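Side-chain contacts in assembly chaperone of ribosomal protein L4 (Acl4) (Chaetomium thermophilum, PDB 5TQB), which probably shields newly made ribosomal protein L4 on a scaffold of helices related to tetratricopeptide repeats until L4 is built into the ribosome: residues T22-A27 / G49-E54; Q118-S123 / G132-A137; T175-I180 / P185-T190; V264-G269 / G321-E326. One frame throughout, in Å; residues are numbered along the deposited sequence.

Contact 1 of 4, residues T22-A27 / G49-E54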
loop_
_atom_site.group_PDB
_atom_site.type_symbol
_atom_site.label_atom_id
_atom_site.label_comp_id
_atom_site.label_asym_id
_atom_site.label_seq_id
_atom_site.Cartn_x
_atom_site.Cartn_y
_atom_site.Cartn_z
ATOM N N THR B 22 -7.451 -6.461 -21.166
ATOM C CA THR B 22 -8.085 -7.678 -21.652
ATOM C C THR B 22 -9.293 -8.052 -20.794
ATOM O O THR B 22 -10.269 -8.609 -21.297
ATOM C CB THR B 22 -7.087 -8.848 -21.672
ATOM O OG1 THR B 22 -5.893 -8.441 -22.354
ATOM C CG2 THR B 22 -7.689 -10.060 -22.371
ATOM N N ALA B 23 -9.222 -7.738 -19.504
ATOM C CA ALA B 23 -10.326 -7.995 -18.587
ATOM C C ALA B 23 -11.572 -7.232 -19.016
ATOM O O ALA B 23 -12.678 -7.763 -18.980
ATOM C CB ALA B 23 -9.936 -7.608 -17.170
ATOM N N ALA B 24 -11.391 -5.979 -19.414
ATOM C CA ALA B 24 -12.514 -5.163 -19.845
ATOM C C ALA B 24 -13.166 -5.786 -21.071
ATOM O O ALA B 24 -14.388 -5.814 -21.190
ATOM C CB ALA B 24 -12.058 -3.753 -20.147
ATOM N N LYS B 25 -12.344 -6.292 -21.980
ATOM C CA LYS B 25 -12.862 -6.922 -23.184
ATOM C C LYS B 25 -13.663 -8.170 -22.838
ATOM O O LYS B 25 -14.777 -8.348 -23.326
ATOM C CB LYS B 25 -11.726 -7.275 -24.140
ATOM C CG LYS B 25 -11.106 -6.079 -24.830
ATOM C CD LYS B 25 -10.144 -6.518 -25.922
ATOM C CE LYS B 25 -9.518 -5.325 -26.628
ATOM N NZ LYS B 25 -8.717 -5.728 -27.820
ATOM N N VAL B 26 -13.104 -9.029 -21.990
ATOM C CA VAL B 26 -13.770 -10.280 -21.633
ATOM C C VAL B 26 -15.019 -10.021 -20.792
ATOM O O VAL B 26 -16.026 -10.715 -20.940
ATOM C CB VAL B 26 -12.815 -11.241 -20.883
ATOM C CG1 VAL B 26 -13.543 -12.507 -20.451
ATOM C CG2 VAL B 26 -11.627 -11.608 -21.767
ATOM N N ALA B 27 -14.949 -9.021 -19.918
ATOM C CA ALA B 27 -16.081 -8.656 -19.068
ATOM C C ALA B 27 -17.211 -8.064 -19.899
ATOM O O ALA B 27 -18.386 -8.257 -19.589
ATOM C CB ALA B 27 -15.643 -7.669 -17.992
ATOM N N GLY B 49 -17.525 -2.365 -13.285
ATOM C CA GLY B 49 -17.307 -1.181 -12.477
ATOM C C GLY B 49 -15.904 -1.142 -11.901
ATOM O O GLY B 49 -15.216 -0.125 -12.015
ATOM N N GLN B 50 -15.494 -2.244 -11.272
ATOM C CA GLN B 50 -14.144 -2.383 -10.723
ATOM C C GLN B 50 -13.095 -2.131 -11.798
ATOM O O GLN B 50 -12.097 -1.456 -11.558
ATOM C CB GLN B 50 -13.910 -3.795 -10.172
ATOM C CG GLN B 50 -14.838 -4.232 -9.056
ATOM C CD GLN B 50 -14.743 -5.726 -8.762
ATOM O OE1 GLN B 50 -14.009 -6.455 -9.424
ATOM N NE2 GLN B 50 -15.490 -6.183 -7.764
ATOM N N ILE B 51 -13.324 -2.691 -12.980
ATOM C CA ILE B 51 -12.344 -2.626 -14.056
ATOM C C ILE B 51 -12.122 -1.193 -14.503
ATOM O O ILE B 51 -10.987 -0.761 -14.685
ATOM C CB ILE B 51 -12.775 -3.486 -15.263
ATOM C CG1 ILE B 51 -12.714 -4.968 -14.893
ATOM C CG2 ILE B 51 -11.874 -3.230 -16.472
ATOM C CD1 ILE B 51 -13.465 -5.890 -15.859
ATOM N N HIS B 52 -13.211 -0.457 -14.675
ATOM C CA HIS B 52 -13.112 0.910 -15.152
ATOM C C HIS B 52 -12.618 1.862 -14.062
ATOM O O HIS B 52 -12.109 2.939 -14.361
ATOM C CB HIS B 52 -14.448 1.356 -15.743
ATOM C CG HIS B 52 -14.722 0.758 -17.088
ATOM N ND1 HIS B 52 -15.163 -0.537 -17.251
ATOM C CD2 HIS B 52 -14.583 1.270 -18.333
ATOM C CE1 HIS B 52 -15.302 -0.792 -18.539
ATOM N NE2 HIS B 52 -14.958 0.288 -19.218
ATOM N N VAL B 53 -12.749 1.455 -12.803
ATOM C CA VAL B 53 -12.152 2.205 -11.702
ATOM C C VAL B 53 -10.645 2.067 -11.797
ATOM O O VAL B 53 -9.911 3.048 -11.705
ATOM C CB VAL B 53 -12.636 1.686 -10.324
ATOM C CG1 VAL B 53 -11.571 1.874 -9.237
ATOM C CG2 VAL B 53 -13.926 2.375 -9.922
ATOM N N GLU B 54 -10.190 0.835 -11.983
ATOM C CA GLU B 54 -8.768 0.556 -12.087
ATOM C C GLU B 54 -8.175 1.219 -13.330
ATOM O O GLU B 54 -6.979 1.497 -13.375
ATOM C CB GLU B 54 -8.528 -0.953 -12.120
ATOM C CG GLU B 54 -9.112 -1.690 -10.921
ATOM C CD GLU B 54 -8.052 -2.228 -9.976
ATOM O OE1 GLU B 54 -8.291 -2.236 -8.749
ATOM O OE2 GLU B 54 -6.983 -2.652 -10.461
#

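Contact 2 of 4, residues Q118-S123 / G132-A137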
loop_
_atom_site.group_PDB
_atom_site.type_symbol
_atom_site.label_atom_id
_atom_site.label_comp_id
_atom_site.label_asym_id
_atom_site.label_seq_id
_atom_site.Cartn_x
_atom_site.Cartn_y
_atom_site.Cartn_z
ATOM N N GLN B 118 -25.064 -10.432 10.217
ATOM C CA GLN B 118 -26.057 -11.100 11.056
ATOM C C GLN B 118 -26.408 -12.489 10.520
ATOM O O GLN B 118 -26.686 -13.407 11.290
ATOM C CB GLN B 118 -27.325 -10.244 11.169
ATOM C CG GLN B 118 -28.423 -10.851 12.043
ATOM C CD GLN B 118 -28.007 -11.008 13.499
ATOM O OE1 GLN B 118 -27.460 -10.086 14.106
ATOM N NE2 GLN B 118 -28.270 -12.182 14.064
ATOM N N SER B 119 -26.392 -12.636 9.198
ATOM C CA SER B 119 -26.684 -13.917 8.566
ATOM C C SER B 119 -25.554 -14.918 8.795
ATOM O O SER B 119 -25.804 -16.097 9.034
ATOM C CB SER B 119 -26.922 -13.727 7.068
ATOM O OG SER B 119 -26.966 -14.974 6.397
ATOM N N LEU B 120 -24.311 -14.450 8.717
ATOM C CA LEU B 120 -23.162 -15.317 8.958
ATOM C C LEU B 120 -23.143 -15.813 10.402
ATOM O O LEU B 120 -22.725 -16.939 10.673
ATOM C CB LEU B 120 -21.859 -14.581 8.646
ATOM C CG LEU B 120 -21.559 -14.345 7.164
ATOM C CD1 LEU B 120 -20.416 -13.355 6.998
ATOM C CD2 LEU B 120 -21.232 -15.659 6.472
HETATM N N MSE B 121 -23.599 -14.967 11.322
HETATM C CA MSE B 121 -23.644 -15.320 12.739
HETATM C C MSE B 121 -24.716 -16.365 13.038
HETATM O O MSE B 121 -24.536 -17.211 13.915
HETATM C CB MSE B 121 -23.890 -14.075 13.594
HETATM C CG MSE B 121 -22.638 -13.258 13.870
HETATM SE SE MSE B 121 -22.916 -11.896 15.237
HETATM C CE MSE B 121 -24.247 -10.814 14.314
ATOM N N ASP B 122 -25.833 -16.300 12.321
ATOM C CA ASP B 122 -26.885 -17.300 12.464
ATOM C C ASP B 122 -26.403 -18.617 11.873
ATOM O O ASP B 122 -26.704 -19.692 12.391
ATOM C CB ASP B 122 -28.168 -16.845 11.765
ATOM C CG ASP B 122 -28.766 -15.596 12.392
ATOM O OD1 ASP B 122 -28.529 -15.354 13.595
ATOM O OD2 ASP B 122 -29.477 -14.856 11.679
ATOM N N SER B 123 -25.645 -18.521 10.785
ATOM C CA SER B 123 -25.066 -19.687 10.136
ATOM C C SER B 123 -23.964 -20.302 10.992
ATOM O O SER B 123 -23.545 -21.437 10.758
ATOM C CB SER B 123 -24.492 -19.293 8.775
ATOM O OG SER B 123 -23.863 -20.396 8.150
ATOM N N GLY B 132 -14.110 -21.734 11.538
ATOM C CA GLY B 132 -13.028 -20.805 11.264
ATOM C C GLY B 132 -13.282 -19.959 10.032
ATOM O O GLY B 132 -12.944 -18.775 10.001
ATOM N N GLN B 133 -13.881 -20.570 9.014
ATOM C CA GLN B 133 -14.193 -19.875 7.768
ATOM C C GLN B 133 -15.221 -18.775 8.004
ATOM O O GLN B 133 -15.076 -17.662 7.497
ATOM C CB GLN B 133 -14.725 -20.860 6.721
ATOM C CG GLN B 133 -13.680 -21.818 6.170
ATOM C CD GLN B 133 -12.674 -21.131 5.271
ATOM O OE1 GLN B 133 -12.841 -19.966 4.909
ATOM N NE2 GLN B 133 -11.620 -21.850 4.905
ATOM N N VAL B 134 -16.258 -19.093 8.774
ATOM C CA VAL B 134 -17.334 -18.147 9.041
ATOM C C VAL B 134 -16.824 -16.963 9.862
ATOM O O VAL B 134 -17.109 -15.812 9.534
ATOM C CB VAL B 134 -18.512 -18.814 9.785
ATOM C CG1 VAL B 134 -19.643 -17.819 10.002
ATOM C CG2 VAL B 134 -19.024 -20.013 9.009
ATOM N N GLU B 135 -16.078 -17.251 10.926
ATOM C CA GLU B 135 -15.510 -16.205 11.774
ATOM C C GLU B 135 -14.602 -15.289 10.966
ATOM O O GLU B 135 -14.557 -14.082 11.199
ATOM C CB GLU B 135 -14.723 -16.815 12.933
ATOM C CG GLU B 135 -15.586 -17.466 13.994
ATOM C CD GLU B 135 -14.768 -18.058 15.126
ATOM O OE1 GLU B 135 -13.547 -17.793 15.181
ATOM O OE2 GLU B 135 -15.344 -18.791 15.959
ATOM N N ALA B 136 -13.880 -15.872 10.014
ATOM C CA ALA B 136 -13.019 -15.101 9.127
ATOM C C ALA B 136 -13.864 -14.216 8.221
ATOM O O ALA B 136 -13.550 -13.046 8.001
ATOM C CB ALA B 136 -12.152 -16.032 8.295
ATOM N N ALA B 137 -14.939 -14.792 7.694
ATOM C CA ALA B 137 -15.854 -14.071 6.820
ATOM C C ALA B 137 -16.543 -12.951 7.592
ATOM O O ALA B 137 -16.709 -11.846 7.074
ATOM C CB ALA B 137 -16.887 -15.026 6.231
#

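Contact 3 of 4, residues T175-I180 / P185-T190. With EDO (1,2-ethanediol), chain H.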
loop_
_atom_site.group_PDB
_atom_site.type_symbol
_atom_site.label_atom_id
_atom_site.label_comp_id
_atom_site.label_asym_id
_atom_site.label_seq_id
_atom_site.Cartn_x
_atom_site.Cartn_y
_atom_site.Cartn_z
ATOM N N THR B 175 -18.065 4.983 17.961
ATOM C CA THR B 175 -18.387 4.069 19.057
ATOM C C THR B 175 -18.772 2.697 18.499
ATOM O O THR B 175 -18.297 1.667 18.983
ATOM C CB THR B 175 -19.520 4.601 19.979
ATOM O OG1 THR B 175 -20.624 5.063 19.189
ATOM C CG2 THR B 175 -19.012 5.736 20.862
ATOM N N GLU B 176 -19.622 2.686 17.474
ATOM C CA GLU B 176 -20.002 1.440 16.817
ATOM C C GLU B 176 -18.806 0.776 16.122
ATOM O O GLU B 176 -18.661 -0.442 16.164
ATOM C CB GLU B 176 -21.128 1.680 15.806
ATOM C CG GLU B 176 -21.502 0.432 14.997
ATOM C CD GLU B 176 -22.649 0.662 14.023
ATOM O OE1 GLU B 176 -23.345 1.694 14.144
ATOM O OE2 GLU B 176 -22.855 -0.196 13.134
ATOM N N ALA B 177 -17.953 1.576 15.488
ATOM C CA ALA B 177 -16.818 1.040 14.740
ATOM C C ALA B 177 -15.777 0.395 15.658
ATOM O O ALA B 177 -15.207 -0.644 15.320
ATOM C CB ALA B 177 -16.181 2.129 13.900
ATOM N N THR B 178 -15.522 1.007 16.811
ATOM C CA THR B 178 -14.583 0.436 17.775
ATOM C C THR B 178 -15.173 -0.813 18.424
ATOM O O THR B 178 -14.445 -1.688 18.895
ATOM C CB THR B 178 -14.194 1.441 18.882
ATOM O OG1 THR B 178 -15.373 2.035 19.437
ATOM C CG2 THR B 178 -13.293 2.531 18.325
HETATM N N MSE B 179 -16.497 -0.894 18.442
HETATM C CA MSE B 179 -17.183 -2.045 19.006
HETATM C C MSE B 179 -17.042 -3.272 18.100
HETATM O O MSE B 179 -16.786 -4.378 18.579
HETATM C CB MSE B 179 -18.662 -1.715 19.205
HETATM C CG MSE B 179 -19.422 -2.731 20.035
HETATM SE SE MSE B 179 -21.317 -2.288 20.175
HETATM C CE MSE B 179 -21.809 -2.425 18.291
ATOM N N ILE B 180 -17.196 -3.069 16.793
ATOM C CA ILE B 180 -17.226 -4.176 15.836
ATOM C C ILE B 180 -15.839 -4.567 15.321
ATOM O O ILE B 180 -15.643 -5.694 14.863
ATOM C CB ILE B 180 -18.139 -3.852 14.627
ATOM C CG1 ILE B 180 -17.533 -2.727 13.776
ATOM C CG2 ILE B 180 -19.544 -3.500 15.113
ATOM C CD1 ILE B 180 -18.372 -2.314 12.572
ATOM N N PRO B 185 -6.768 -1.172 12.562
ATOM C CA PRO B 185 -6.117 0.135 12.748
ATOM C C PRO B 185 -6.926 1.356 12.295
ATOM O O PRO B 185 -6.793 2.419 12.902
ATOM C CB PRO B 185 -4.835 0.027 11.908
ATOM C CG PRO B 185 -4.731 -1.373 11.449
ATOM C CD PRO B 185 -5.828 -2.181 12.052
ATOM N N GLU B 186 -7.734 1.213 11.252
ATOM C CA GLU B 186 -8.464 2.342 10.688
ATOM C C GLU B 186 -9.539 2.887 11.632
ATOM O O GLU B 186 -9.898 4.064 11.567
ATOM C CB GLU B 186 -9.094 1.936 9.360
ATOM C CG GLU B 186 -9.895 3.034 8.689
ATOM C CD GLU B 186 -9.758 3.014 7.175
ATOM O OE1 GLU B 186 -10.797 3.044 6.482
ATOM O OE2 GLU B 186 -8.610 2.977 6.679
ATOM N N THR B 187 -10.055 2.037 12.509
ATOM C CA THR B 187 -11.079 2.477 13.435
ATOM C C THR B 187 -10.462 3.473 14.417
ATOM O O THR B 187 -11.034 4.528 14.685
ATOM C CB THR B 187 -11.705 1.290 14.183
ATOM O OG1 THR B 187 -10.685 0.565 14.876
ATOM C CG2 THR B 187 -12.400 0.355 13.205
ATOM N N TRP B 188 -9.283 3.140 14.931
ATOM C CA TRP B 188 -8.613 3.974 15.922
ATOM C C TRP B 188 -7.974 5.193 15.274
ATOM O O TRP B 188 -7.836 6.249 15.895
ATOM C CB TRP B 188 -7.589 3.143 16.688
ATOM C CG TRP B 188 -8.271 2.089 17.481
ATOM C CD1 TRP B 188 -8.301 0.753 17.219
ATOM C CD2 TRP B 188 -9.067 2.288 18.654
ATOM N NE1 TRP B 188 -9.057 0.104 18.165
ATOM C CE2 TRP B 188 -9.539 1.026 19.056
ATOM C CE3 TRP B 188 -9.421 3.413 19.405
ATOM C CZ2 TRP B 188 -10.342 0.855 20.180
ATOM C CZ3 TRP B 188 -10.218 3.241 20.521
ATOM C CH2 TRP B 188 -10.670 1.973 20.898
ATOM N N GLN B 189 -7.610 5.037 14.010
ATOM C CA GLN B 189 -7.150 6.150 13.203
ATOM C C GLN B 189 -8.262 7.194 13.118
ATOM O O GLN B 189 -8.022 8.399 13.250
ATOM C CB GLN B 189 -6.794 5.634 11.816
ATOM C CG GLN B 189 -5.906 6.543 11.020
ATOM C CD GLN B 189 -5.192 5.802 9.911
ATOM O OE1 GLN B 189 -4.449 4.850 10.158
ATOM N NE2 GLN B 189 -5.419 6.234 8.677
ATOM N N THR B 190 -9.485 6.713 12.918
ATOM C CA THR B 190 -10.636 7.584 12.735
ATOM C C THR B 190 -11.071 8.183 14.064
ATOM O O THR B 190 -11.583 9.301 14.105
ATOM C CB THR B 190 -11.806 6.825 12.078
ATOM O OG1 THR B 190 -11.372 6.302 10.820
ATOM C CG2 THR B 190 -13.004 7.735 11.839
HETATM C C1 EDO H . -7.546 -0.713 7.991
HETATM O O1 EDO H . -6.671 -0.614 9.093
HETATM C C2 EDO H . -7.154 0.246 6.890
HETATM O O2 EDO H . -8.232 0.363 5.983
#

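Contact 4 of 4, residues V264-G269 / G321-E326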
loop_
_atom_site.group_PDB
_atom_site.type_symbol
_atom_site.label_atom_id
_atom_site.label_comp_id
_atom_site.label_asym_id
_atom_site.label_seq_id
_atom_site.Cartn_x
_atom_site.Cartn_y
_atom_site.Cartn_z
ATOM N N VAL B 264 3.877 11.751 -0.739
ATOM C CA VAL B 264 4.604 11.092 0.342
ATOM C C VAL B 264 6.009 11.672 0.513
ATOM O O VAL B 264 6.506 11.760 1.636
ATOM C CB VAL B 264 4.652 9.571 0.151
ATOM C CG1 VAL B 264 5.557 8.910 1.192
ATOM C CG2 VAL B 264 3.245 9.006 0.259
ATOM N N TRP B 265 6.651 12.069 -0.584
ATOM C CA TRP B 265 7.947 12.729 -0.477
ATOM C C TRP B 265 7.768 14.041 0.285
ATOM O O TRP B 265 8.579 14.396 1.134
ATOM C CB TRP B 265 8.566 12.990 -1.852
ATOM C CG TRP B 265 9.241 11.794 -2.465
ATOM C CD1 TRP B 265 8.845 11.105 -3.575
ATOM C CD2 TRP B 265 10.437 11.152 -2.002
ATOM N NE1 TRP B 265 9.717 10.075 -3.831
ATOM C CE2 TRP B 265 10.702 10.080 -2.880
ATOM C CE3 TRP B 265 11.305 11.378 -0.931
ATOM C CZ2 TRP B 265 11.802 9.234 -2.718
ATOM C CZ3 TRP B 265 12.396 10.538 -0.771
ATOM C CH2 TRP B 265 12.637 9.481 -1.662
ATOM N N TYR B 266 6.680 14.741 -0.010
ATOM C CA TYR B 266 6.369 15.986 0.673
ATOM C C TYR B 266 6.123 15.769 2.163
ATOM O O TYR B 266 6.714 16.444 3.001
ATOM C CB TYR B 266 5.144 16.643 0.046
ATOM C CG TYR B 266 4.663 17.831 0.830
ATOM C CD1 TYR B 266 5.309 19.054 0.731
ATOM C CD2 TYR B 266 3.575 17.729 1.682
ATOM C CE1 TYR B 266 4.881 20.142 1.448
ATOM C CE2 TYR B 266 3.143 18.807 2.409
ATOM C CZ TYR B 266 3.798 20.015 2.289
ATOM O OH TYR B 266 3.358 21.098 3.015
ATOM N N LEU B 267 5.255 14.823 2.492
ATOM C CA LEU B 267 4.915 14.575 3.885
ATOM C C LEU B 267 6.140 14.163 4.695
ATOM O O LEU B 267 6.306 14.593 5.834
ATOM C CB LEU B 267 3.810 13.522 3.989
ATOM C CG LEU B 267 2.416 14.020 3.591
ATOM C CD1 LEU B 267 1.434 12.850 3.485
ATOM C CD2 LEU B 267 1.892 15.082 4.570
ATOM N N GLY B 268 7.004 13.347 4.098
ATOM C CA GLY B 268 8.217 12.905 4.763
ATOM C C GLY B 268 9.181 14.059 4.954
ATOM O O GLY B 268 9.831 14.182 5.993
ATOM N N GLY B 269 9.273 14.912 3.941
ATOM C CA GLY B 269 10.101 16.098 4.025
ATOM C C GLY B 269 9.589 17.070 5.071
ATOM O O GLY B 269 10.370 17.655 5.826
ATOM N N GLY B 321 3.508 22.089 -4.463
ATOM C CA GLY B 321 4.756 22.323 -5.158
ATOM C C GLY B 321 5.433 23.602 -4.710
ATOM O O GLY B 321 6.652 23.647 -4.551
ATOM N N GLU B 322 4.648 24.649 -4.501
ATOM C CA GLU B 322 5.215 25.923 -4.081
ATOM C C GLU B 322 5.655 25.882 -2.623
ATOM O O GLU B 322 6.628 26.530 -2.253
ATOM C CB GLU B 322 4.223 27.066 -4.312
ATOM C CG GLU B 322 3.822 27.251 -5.777
ATOM C CD GLU B 322 5.016 27.365 -6.720
ATOM O OE1 GLU B 322 6.028 27.994 -6.340
ATOM O OE2 GLU B 322 4.942 26.822 -7.844
ATOM N N HIS B 323 4.953 25.118 -1.796
ATOM C CA HIS B 323 5.311 25.034 -0.385
ATOM C C HIS B 323 6.626 24.289 -0.193
ATOM O O HIS B 323 7.437 24.655 0.659
ATOM C CB HIS B 323 4.218 24.341 0.419
ATOM C CG HIS B 323 4.401 24.466 1.900
ATOM N ND1 HIS B 323 4.064 23.459 2.778
ATOM C CD2 HIS B 323 4.876 25.485 2.656
ATOM C CE1 HIS B 323 4.326 23.852 4.015
ATOM N NE2 HIS B 323 4.823 25.076 3.966
ATOM N N ALA B 324 6.826 23.238 -0.981
ATOM C CA ALA B 324 8.059 22.470 -0.919
ATOM C C ALA B 324 9.233 23.388 -1.230
ATOM O O ALA B 324 10.282 23.314 -0.587
ATOM C CB ALA B 324 8.005 21.301 -1.890
ATOM N N LYS B 325 9.048 24.276 -2.200
ATOM C CA LYS B 325 10.081 25.250 -2.532
ATOM C C LYS B 325 10.364 26.170 -1.344
ATOM O O LYS B 325 11.525 26.380 -0.993
ATOM C CB LYS B 325 9.686 26.065 -3.763
ATOM C CG LYS B 325 9.648 25.251 -5.050
ATOM C CD LYS B 325 9.178 26.089 -6.226
ATOM C CE LYS B 325 8.841 25.222 -7.428
ATOM N NZ LYS B 325 8.386 26.037 -8.590
ATOM N N GLU B 326 9.309 26.705 -0.725
ATOM C CA GLU B 326 9.458 27.599 0.429
ATOM C C GLU B 326 10.266 26.930 1.530
ATOM O O GLU B 326 11.131 27.554 2.144
ATOM C CB GLU B 326 8.100 27.981 1.022
ATOM C CG GLU B 326 7.217 28.865 0.164
ATOM C CD GLU B 326 5.906 29.199 0.861
ATOM O OE1 GLU B 326 5.957 29.683 2.012
ATOM O OE2 GLU B 326 4.827 28.965 0.272
#

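Contact 1 of 4, residues T22-A27 / G49-E54
Ala23 O takes the N-H of Ala27, with Ala27 N at 2.8 Å, the ordinary bond of a helix turn, while the CD1 methyl of Ile51 rests against the same Ala23 O at 3.7 Å. This is helix-on-helix packing of the alpha-solenoid kind: helix 20-32 lies against helix 41-54, which belongs to a predicted tetratricopeptide repeat. The two short segments run nearly antiparallel, at 154°, and their axes come within 9.8 Å, a usual spacing for packed helices; the alanine methyls on one side let Ile51 reach the facing backbone at Ala23 O. Ile51 supplies the whole apolar contact from its side, and its two branches divide the work. One reaches along the alanine ridge, its CD1 lying 3.5 Å from Ala27 CB and 4.1 Å from Ala23 CB, between residues one turn apart. The other is shorter: CG2 stands 3.7 Å from Ala24 CB. The first torsion explains the split, since with CG2 anti to the backbone N and CG1 beside it (chi1 -69°) the methyl and the longer arm spread over different alanines. Beta-branched isoleucine thus suits its place, and the small alanine side chains let both of its branches lie directly on helix 20-32.

The surroundings complete a hydrophobic core. Leu14 of helix 4-16 packs on Ala23, and Ile20 adds its side chain to Ile51. Beside the contact, the ring of His52 meets that of Tyr64 on helix 58-71, and His52 ND1 is hydrogen-bonded to the carbonyl oxygen of Leu48.

Contact 2 of 4, residues Q118-S123 / G132-A137
The flat groups met here are peptide units rather than rings: a methyl of Val134 approaches the carbonyl of Leu120, and a methyl of Leu120 lies over the face of the carbonyl group of Ala137. The setting is a helical hairpin, in which helix 100-125 turns back through a short connection into helix 131-156, so that the segments run in opposing directions, with the alpha carbons of Leu120 and Val134 6.5 Å apart. Val134 CG1 comes within 3.3 Å of Leu120 O from well above the peptide plane, a snug van der Waals touch. In return Leu120 CD1 stands 3.9 Å from Ala137 C, almost straight above its carbonyl plane, and 4.0 Å from Ala137 CB.

Each residue type fits its place. Valine is short and branched at CB, and with CG1 anti to its backbone N (chi1 -178°) one methyl points at the facing helix. Leucine carries its methyls one bond further out, far enough to pass Val134 and settle by Ala137, whose small side chain permits that approach. Ile138, just beyond Ala137, also packs on Leu120 and extends the apolar strip.

The contact sits near the surface. On the same helix as Leu120 but away from the contact, Gln118 and Asp122 interact with each other, the amide bending back toward the carboxylate one turn on. The resulting bond is weak, with Gln118 NE2 3.2 Å from Asp122 OD1 and an N-H...O angle of only 132°.

Contact 3 of 4, residues T175-I180 / P185-T190
Thr178 sets a methyl over the face of an indole: its CG2 stands 3.7 Å from the centroid of the six-membered ring of Trp188, only 12° off the ring normal, a CH-pi contact in which the side chains cross at about a right angle. The torsion of Thr178 arranges this. OG1 lies between the backbone N and the carbonyl carbon (chi1 50°), where it bonds the carbonyl oxygen of Ile174, and CG2, left anti to the carbonyl carbon, faces the tryptophan. Thr187 also turns its methyl across the interface, onto the carbonyl of Ala177. Its CG2 sits 3.7 Å from Ala177 O and 4.2 Å from Ala177 CB, and its OG1 bonds Trp184 O. Helices 166-180 and 185-197, joined by a short turn, pack as a hairpin of the helical solenoid.

On another side of helix 185-197, an ethanediol, probably from the crystallisation liquor, donates from O2 to Glu186 OE2 at 2.7 Å; Glu186 OE1 forms a salt bridge with a basic side chain of a second protein.

Threonine serves here as an apolar residue with its polarity paid for locally. Its hydroxyl is spent on nearby backbone, as is Trp188 NE1 on Pro182 O, and chiefly methyl and ring surfaces meet across the interface.

Contact 4 of 4, residues V264-G269 / G321-E326
Helices 262-281 and 318-333 run in much the same direction here, their backbones closest where the alpha carbons of Tyr266 and Ala324 lie 6.9 Å apart, an alignment expected of alternate helices in an alpha-solenoid. Between them in sequence comes helix 291-313, whose Leu307 packs on Ala324. The gap is bridged by Tyr266, a long side chain swung across with CG anti to its backbone N (chi1 172°). His323 extends to meet it with the equivalent torsion, and the two side chains cross at about a right angle. Tyr266 OH and His323 ND1 are joined by a hydrogen bond modelled at 2.5 Å, a length so short that its exact value deserves caution at this resolution. ND1 lies at the edge of the tyrosine ring, in its plane, and OH in turn reaches the edge of the imidazole. Neither ring covers the other: the centroids are 5.7 Å apart and the planes are inclined at 53°. Ala324 completes the contact, its CB 4.4 Å from Tyr266 CD1, where a small residue accommodates the ring's edge. Leu320 and Leu327 pack on the tyrosine as well.

The phenol has a second polar partner, since its OH also bonds the backbone of another protein chain, and a basic side chain of that chain packs on His323. A buried tyrosine hydroxyl thus has two polar partners. Because one phenol oxygen is shared by His323 and the partner's backbone, the tyrosine lies both in the helix packing and at the binding surface.

The four contacts follow one another along the helical array. Contacts 1 and 4 are buried, contact 3 is partly so, and contact 2 lies at the surface. Contacts 1, 2 and 3 pair successive helices, whereas contact 4 skips one. Helix 131-156, which carries half of contact 2, also packs against the segments of contact 3; their nearest atoms are still about 9 Å apart. Contacts 2 and 4 lie on opposite sides of the chain's centre. Chemistry varies: aliphatic side chains, with methyls also against backbone carbonyls, in contacts 1 and 2, methyl on indole in contact 3, and a polar aromatic pair in contact 4. There the residue bonding the second protein also carries the contact; at contacts 1 and 3 it is a neighbouring glutamate.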